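Local coordinates for protein enoyl-CoA hydratase subunit I (Geobacillus kaustophilus, PDB 2PBP) that probably catalyses the reversible hydration of enoyl-CoA thioesters as a crotonase-family lyase, a step of fatty acid and related acyl-CoA breakdown, at residues M244-F247 with K252-F255; P201-R206 with F235-Q240. All coordinates share one frame; numbering follows the deposited sequence.

Contact 1: residues M244-F247 with K252-F255; sequences MAAF and KPRF
Extended backbone torsions at P253 (phi -76°, psi 151°), following a similarly extended K252, carry the chain back along the helix it has just left and lay the proline against the helical A246. The touching is done by one methyl group: A246 CB sits 3.6 Å from P253 CA and 3.7 Å from P253 CB, so it meets the start of the pyrrolidine ring at its junction with the backbone. A looser approach, 4.1 Å from A246 CB to K252 C, extends the methyl's footprint onto the preceding carbonyl carbon. No hydrogen bond crosses between the segments; the contact is purely apolar and small, burying 90 Å² in all. The small methyl lets the returning chain come close, with A246 CA and P253 CA 5.1 Å apart. N134 of the second subunit packs on P253 and F255, while L135 of that subunit meets F247 on the helix itself. Residues 252-255 run roughly antiparallel to helix 238-248 as an irregular tail, tied by R254 N to E242 OE2, earlier on that helix, and by F255 O to NH2 of R51, just before strand 52-57.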
# COMPACT_ATOMS: atom_id res chain seq x y z
N MET A 244 -0.15 19.48 -14.42
CA MET A 244 0.21 20.65 -13.62
C MET A 244 -0.33 21.95 -14.19
O MET A 244 -0.67 22.87 -13.44
CB MET A 244 1.73 20.69 -13.45
CG MET A 244 2.24 19.45 -12.72
SD MET A 244 3.98 19.44 -12.30
CE MET A 244 4.10 17.88 -11.40
N ALA A 245 -0.43 22.04 -15.52
CA ALA A 245 -0.98 23.25 -16.13
C ALA A 245 -2.48 23.31 -15.83
O ALA A 245 -3.02 24.37 -15.53
CB ALA A 245 -0.74 23.24 -17.64
N ALA A 246 -3.14 22.15 -15.90
CA ALA A 246 -4.57 22.07 -15.63
C ALA A 246 -4.87 22.44 -14.18
O ALA A 246 -5.86 23.10 -13.89
CB ALA A 246 -5.08 20.66 -15.92
N PHE A 247 -4.01 22.00 -13.27
CA PHE A 247 -4.20 22.30 -11.85
C PHE A 247 -4.11 23.80 -11.60
O PHE A 247 -4.93 24.37 -10.88
CB PHE A 247 -3.14 21.59 -11.01
CG PHE A 247 -3.39 21.69 -9.53
CD1 PHE A 247 -4.39 20.93 -8.93
CD2 PHE A 247 -2.65 22.56 -8.74
CE1 PHE A 247 -4.65 21.04 -7.57
CE2 PHE A 247 -2.89 22.67 -7.37
CZ PHE A 247 -3.90 21.90 -6.79
N LYS A 252 -10.13 20.74 -15.65
CA LYS A 252 -9.89 19.31 -15.66
C LYS A 252 -8.74 18.96 -16.60
O LYS A 252 -8.64 19.52 -17.69
CB LYS A 252 -11.15 18.55 -16.13
CG LYS A 252 -12.31 18.59 -15.15
CD LYS A 252 -13.36 17.56 -15.53
CE LYS A 252 -14.42 17.43 -14.45
NZ LYS A 252 -15.32 16.27 -14.71
N PRO A 253 -7.85 18.06 -16.17
CA PRO A 253 -6.72 17.68 -17.04
C PRO A 253 -7.23 16.74 -18.13
O PRO A 253 -8.21 16.01 -17.93
CB PRO A 253 -5.76 16.99 -16.07
CG PRO A 253 -6.70 16.35 -15.09
CD PRO A 253 -7.71 17.45 -14.84
N ARG A 254 -6.57 16.77 -19.29
CA ARG A 254 -6.96 15.92 -20.41
C ARG A 254 -5.76 15.05 -20.77
O ARG A 254 -5.00 15.37 -21.69
CB ARG A 254 -7.37 16.80 -21.60
CG ARG A 254 -8.46 17.83 -21.27
CD ARG A 254 -9.75 17.14 -20.85
NE ARG A 254 -10.77 18.09 -20.39
CZ ARG A 254 -11.99 17.76 -20.00
NH1 ARG A 254 -12.37 16.48 -20.01
NH2 ARG A 254 -12.84 18.69 -19.60
N PHE A 255 -5.58 13.96 -20.04
CA PHE A 255 -4.45 13.07 -20.26
C PHE A 255 -4.55 12.26 -21.54
O PHE A 255 -5.62 11.78 -21.91
CB PHE A 255 -4.30 12.15 -19.04
CG PHE A 255 -4.10 12.91 -17.75
CD1 PHE A 255 -2.98 13.71 -17.57
CD2 PHE A 255 -5.05 12.83 -16.73
CE1 PHE A 255 -2.80 14.43 -16.38
CE2 PHE A 255 -4.88 13.55 -15.55
CZ PHE A 255 -3.76 14.35 -15.37

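Contact 2: residues P201-R206 with F235-Q240; sequences PPLALR and FASEDQ
L203 and S237 make the snug apolar part of this contact, the leucine branch CD1 reaching S237 CB at 3.6 Å. L203 CG is anti to its carbonyl carbon (chi1 -69°), which sends the isobutyl group across to the start of the facing helix. S237 CB faces the leucine, while its hydroxyl is engaged along its own chain: OG accepts from Q240 N at 3.1 Å, with a bent N-H...O angle of 139°. That bond makes S237 the N-cap of helix 238-248; its OG is also hydrogen-bonded to L234 O, just before the segment.

The other half is looser, with a single water between the segments. D239 and P202 cross at about a right angle, and D239 OD2 stays 3.8 Å from P202 CD, a van der Waals approach only. The polar link is instead the water, which accepts from L203 N at 2.9 Å and donates to D239 OD2 at 2.6 Å. The amide of L203 lies in the first turn of helix 202-217, before the helical bonding begins with L205 N to P201 O (2.9 Å). The carboxylate is gripped further by the C-terminal tail: OD1 takes Q256 N and OD2 takes G257 N. Lying in the first turn of one helix and near the start of another, it probably has its negative charge favoured. The solvent side is that of the partly exposed P202 and L203, whereas S237 and D239 are buried. Further along helix 202-217, W161 of the second subunit bonds to L205 O. The arrangement is a meeting of two helix N-termini, one capped by serine, the two bridged by a water, in the C-terminal helical region of the crotonase fold.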
# COMPACT_ATOMS: atom_id res chain seq x y z
N PRO A 201 -4.14 9.66 -15.58
CA PRO A 201 -2.96 9.56 -16.45
C PRO A 201 -2.57 8.10 -16.63
O PRO A 201 -2.18 7.45 -15.66
CB PRO A 201 -1.88 10.34 -15.69
CG PRO A 201 -2.65 11.22 -14.74
CD PRO A 201 -3.79 10.33 -14.32
N PRO A 202 -2.65 7.56 -17.86
CA PRO A 202 -2.29 6.15 -18.09
C PRO A 202 -0.89 5.76 -17.59
O PRO A 202 -0.72 4.69 -17.00
CB PRO A 202 -2.44 6.00 -19.60
CG PRO A 202 -3.54 6.98 -19.93
CD PRO A 202 -3.13 8.19 -19.10
N LEU A 203 0.09 6.61 -17.84
CA LEU A 203 1.46 6.33 -17.42
C LEU A 203 1.57 6.34 -15.90
O LEU A 203 2.29 5.54 -15.31
CB LEU A 203 2.43 7.35 -18.03
CG LEU A 203 2.63 7.24 -19.54
CD1 LEU A 203 3.21 8.54 -20.08
CD2 LEU A 203 3.54 6.06 -19.86
N ALA A 204 0.83 7.25 -15.26
CA ALA A 204 0.85 7.33 -13.81
C ALA A 204 0.23 6.07 -13.21
O ALA A 204 0.79 5.48 -12.29
CB ALA A 204 0.10 8.58 -13.33
N LEU A 205 -0.91 5.62 -13.74
CA LEU A 205 -1.53 4.41 -13.20
C LEU A 205 -0.63 3.19 -13.41
O LEU A 205 -0.50 2.34 -12.54
CB LEU A 205 -2.89 4.14 -13.86
CG LEU A 205 -4.00 5.18 -13.69
CD1 LEU A 205 -5.35 4.53 -14.01
CD2 LEU A 205 -4.01 5.73 -12.28
N ARG A 206 0.01 3.14 -14.57
CA ARG A 206 0.91 2.05 -14.94
C ARG A 206 2.13 1.97 -14.02
O ARG A 206 2.44 0.90 -13.48
CB ARG A 206 1.37 2.24 -16.39
CG ARG A 206 2.33 1.20 -16.95
CD ARG A 206 2.88 1.73 -18.27
NE ARG A 206 3.78 0.83 -18.98
CZ ARG A 206 3.39 -0.17 -19.77
NH1 ARG A 206 2.09 -0.41 -19.94
NH2 ARG A 206 4.29 -0.89 -20.43
N PHE A 235 8.19 12.53 -15.32
CA PHE A 235 8.48 13.91 -15.69
C PHE A 235 8.98 14.03 -17.13
O PHE A 235 9.38 15.10 -17.58
CB PHE A 235 9.45 14.55 -14.71
CG PHE A 235 8.79 14.99 -13.43
CD1 PHE A 235 8.47 14.06 -12.45
CD2 PHE A 235 8.41 16.32 -13.25
CE1 PHE A 235 7.76 14.44 -11.31
CE2 PHE A 235 7.71 16.71 -12.11
CZ PHE A 235 7.38 15.77 -11.14
N ALA A 236 8.96 12.91 -17.84
CA ALA A 236 9.36 12.89 -19.24
C ALA A 236 8.08 12.87 -20.07
O ALA A 236 8.12 12.98 -21.30
CB ALA A 236 10.20 11.66 -19.54
N SER A 237 6.95 12.75 -19.39
CA SER A 237 5.66 12.69 -20.08
C SER A 237 5.01 14.04 -20.29
O SER A 237 5.18 14.98 -19.49
CB SER A 237 4.68 11.78 -19.32
OG SER A 237 4.23 12.39 -18.12
N GLU A 238 4.26 14.15 -21.38
CA GLU A 238 3.54 15.38 -21.68
C GLU A 238 2.38 15.47 -20.70
O GLU A 238 1.97 16.57 -20.32
CB GLU A 238 3.02 15.34 -23.12
CG GLU A 238 4.14 15.37 -24.16
CD GLU A 238 3.65 15.10 -25.57
OE1 GLU A 238 2.70 15.79 -26.01
OE2 GLU A 238 4.21 14.21 -26.24
N ASP A 239 1.88 14.32 -20.26
CA ASP A 239 0.77 14.29 -19.31
C ASP A 239 1.14 14.97 -17.99
O ASP A 239 0.28 15.54 -17.32
CB ASP A 239 0.31 12.85 -19.03
CG ASP A 239 -0.63 12.32 -20.10
OD1 ASP A 239 -1.08 13.11 -20.95
OD2 ASP A 239 -0.94 11.11 -20.07
N GLN A 240 2.41 14.89 -17.61
CA GLN A 240 2.84 15.54 -16.37
C GLN A 240 2.71 17.05 -16.54
O GLN A 240 2.26 17.76 -15.64
CB GLN A 240 4.28 15.14 -16.04
CG GLN A 240 4.95 16.00 -14.98
CD GLN A 240 5.77 17.11 -15.58
OE1 GLN A 240 6.62 16.87 -16.44
NE2 GLN A 240 5.54 18.35 -15.14
O HOH W 1 0.05 9.51 -18.22

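Overall arrangement
Contacts 1 and 2 lie with centres about 12 Å apart and share helix 238-248: its first turn belongs to contact 2, its later part to contact 1. The tail connects the two contacts through F255, whose ring sits at the two helix starts, with F255 CE2 at 3.3 Å from P201 CG and F255 CE1 at 3.4 Å from D239 O. Elsewhere on the helix, M244 CE packs 3.9 Å from F235 CE2. Both contacts also touch the second subunit, through N134 at contact 1 and G136 at contact 2. This fits the crotonase family, in which the C-terminal helices pack between subunits and can border a neighbour's acyl-CoA pocket.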